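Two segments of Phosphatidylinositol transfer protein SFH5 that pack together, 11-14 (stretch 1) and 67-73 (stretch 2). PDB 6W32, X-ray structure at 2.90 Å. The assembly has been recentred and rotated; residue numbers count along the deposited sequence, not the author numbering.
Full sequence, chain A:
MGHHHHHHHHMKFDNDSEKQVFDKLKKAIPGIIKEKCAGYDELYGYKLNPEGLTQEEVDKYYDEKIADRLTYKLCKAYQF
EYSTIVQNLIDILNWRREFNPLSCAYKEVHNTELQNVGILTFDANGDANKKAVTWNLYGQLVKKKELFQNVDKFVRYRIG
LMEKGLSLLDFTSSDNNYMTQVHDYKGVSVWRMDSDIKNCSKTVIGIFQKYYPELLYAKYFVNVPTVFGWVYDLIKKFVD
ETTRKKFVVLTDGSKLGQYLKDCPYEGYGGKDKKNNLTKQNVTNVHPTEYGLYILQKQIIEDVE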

# COMPACT_ATOMS: atom_id res chain seq x y z
N MET A 11 -16.31 -1.44 -14.88
CA MET A 11 -15.98 -0.11 -14.36
C MET A 11 -17.06 0.88 -14.77
O MET A 11 -17.54 0.87 -15.92
CB MET A 11 -14.58 0.35 -14.84
CG MET A 11 -14.37 0.48 -16.38
SD MET A 11 -12.65 0.85 -16.97
CE MET A 11 -11.78 -0.65 -16.54
N LYS A 12 -17.42 1.74 -13.82
CA LYS A 12 -18.66 2.52 -13.86
C LYS A 12 -18.34 4.00 -13.99
O LYS A 12 -17.61 4.55 -13.17
CB LYS A 12 -19.49 2.27 -12.58
CG LYS A 12 -20.74 3.13 -12.41
CD LYS A 12 -20.74 3.87 -11.07
CE LYS A 12 -19.70 5.01 -10.99
NZ LYS A 12 -19.84 5.99 -9.84
N PHE A 13 -18.93 4.64 -15.01
CA PHE A 13 -18.82 6.09 -15.19
C PHE A 13 -20.15 6.76 -14.85
O PHE A 13 -21.21 6.31 -15.28
CB PHE A 13 -18.41 6.45 -16.63
CG PHE A 13 -17.23 5.70 -17.14
CD1 PHE A 13 -15.94 6.13 -16.85
CD2 PHE A 13 -17.38 4.57 -17.92
CE1 PHE A 13 -14.85 5.43 -17.32
CE2 PHE A 13 -16.29 3.86 -18.40
CZ PHE A 13 -15.04 4.28 -18.10
N ASP A 14 -20.08 7.86 -14.10
CA ASP A 14 -21.31 8.60 -13.78
C ASP A 14 -21.94 9.27 -15.00
O ASP A 14 -23.16 9.45 -15.05
CB ASP A 14 -21.03 9.64 -12.70
CG ASP A 14 -21.32 9.11 -11.30
OD1 ASP A 14 -21.07 7.91 -11.05
OD2 ASP A 14 -21.80 9.90 -10.45
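Stretch 2, residues 67-73: ADRLTYK

Stretch 1, Met-11 to Asp-14, is a short run without regular helix or strand; Lys-12 and Phe-13 are extended (phi/psi -114/126° and -107/136°), and Asp-14 turns to -68/-31°. Stretch 2 is helical throughout, a segment of a longer helix that begins before Ala-67 and continues past Lys-73. Its backbone hydrogen bonds run from residue i+4 to residue i: Thr-71 N to Ala-67 O (3.1 Å), Tyr-72 N to Asp-68 O (3.0 Å) and Lys-73 N to Arg-69 O (2.9 Å). The backbones come nearest at Met-11 and Tyr-72, whose CA atoms are 7.6 Å apart, so side chains fill the space between them. Asp-68, Arg-69 and Tyr-72 make the contact from the helix, while Ala-67, Leu-70, Thr-71 and Lys-73 stay out of reach; together the two stretches bury 283 Å².

Tyr-72 (chi1 t) points toward stretch 1 and is the centre of the contact. Its OH donates a hydrogen bond to the main-chain Lys-12 O at 2.5 Å, tying the loop to the helix without calling on the lysine side chain. Met-11 CB lies over one face of the tyrosine ring, 3.8 Å from the centroid and 21° off the normal, a CH-pi contact; Met-11 SD stands obliquely, 4.8 Å from the same centroid. The edge of Tyr-72 is directed toward the face of Phe-13 in an offset aromatic pair, with planes at 69°, centroids 5.9 Å apart and Phe-13 CE1 to Tyr-72 CE1 at 4.1 Å. Arg-69 leaves its CA sideways, but its end comes nearer, bringing NH2 to 3.2 Å from Met-11 CB. The methionine also reaches the preceding turn, with Met-11 CE 4.0 Å from Asp-68 O. Within stretch 1, a salt bridge joins Lys-12 NZ to Asp-14 OD1 at 2.6 Å.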

# COMPACT_ATOMS: atom_id res chain seq x y z
N ALA A 67 -3.98 -3.04 -17.13
CA ALA A 67 -3.63 -1.67 -17.44
C ALA A 67 -4.86 -0.77 -17.39
O ALA A 67 -4.82 0.34 -16.86
CB ALA A 67 -2.94 -1.61 -18.81
N ASP A 68 -5.99 -1.26 -17.87
CA ASP A 68 -7.18 -0.41 -17.88
C ASP A 68 -7.76 -0.21 -16.48
O ASP A 68 -8.15 0.92 -16.12
CB ASP A 68 -8.21 -0.97 -18.85
CG ASP A 68 -7.80 -0.75 -20.31
OD1 ASP A 68 -8.59 -1.16 -21.20
OD2 ASP A 68 -6.70 -0.17 -20.55
N ARG A 69 -7.82 -1.26 -15.65
CA ARG A 69 -8.34 -1.04 -14.31
C ARG A 69 -7.45 -0.09 -13.52
O ARG A 69 -7.93 0.69 -12.71
CB ARG A 69 -8.51 -2.35 -13.54
CG ARG A 69 -9.14 -3.47 -14.31
CD ARG A 69 -10.61 -3.27 -14.61
NE ARG A 69 -11.45 -3.56 -13.45
CZ ARG A 69 -12.30 -2.69 -12.90
NH1 ARG A 69 -13.04 -3.04 -11.84
NH2 ARG A 69 -12.39 -1.46 -13.41
N LEU A 70 -6.14 -0.15 -13.75
CA LEU A 70 -5.28 0.73 -12.98
C LEU A 70 -5.43 2.19 -13.41
O LEU A 70 -5.41 3.09 -12.57
CB LEU A 70 -3.83 0.27 -13.06
CG LEU A 70 -3.54 -1.05 -12.33
CD1 LEU A 70 -2.15 -1.46 -12.63
CD2 LEU A 70 -3.70 -0.89 -10.84
N THR A 71 -5.63 2.46 -14.71
CA THR A 71 -5.83 3.87 -15.02
C THR A 71 -7.22 4.34 -14.58
O THR A 71 -7.36 5.51 -14.18
CB THR A 71 -5.54 4.18 -16.50
OG1 THR A 71 -6.70 3.99 -17.30
CG2 THR A 71 -4.50 3.29 -17.05
N TYR A 72 -8.23 3.46 -14.59
CA TYR A 72 -9.51 3.77 -13.94
C TYR A 72 -9.30 4.18 -12.49
O TYR A 72 -9.75 5.25 -12.04
CB TYR A 72 -10.46 2.57 -13.98
CG TYR A 72 -11.83 2.89 -13.39
CD1 TYR A 72 -12.85 3.43 -14.20
CD2 TYR A 72 -12.11 2.69 -12.04
CE1 TYR A 72 -14.07 3.76 -13.69
CE2 TYR A 72 -13.34 3.03 -11.53
CZ TYR A 72 -14.32 3.55 -12.36
OH TYR A 72 -15.56 3.88 -11.85
N LYS A 73 -8.47 3.44 -11.83
CA LYS A 73 -8.19 3.65 -10.45
C LYS A 73 -7.63 5.02 -10.29
O LYS A 73 -7.87 5.65 -9.32
CB LYS A 73 -7.18 2.64 -10.03
CG LYS A 73 -7.08 2.45 -8.56
CD LYS A 73 -6.23 1.25 -8.30
CE LYS A 73 -7.09 0.04 -8.15
NZ LYS A 73 -7.62 0.08 -6.79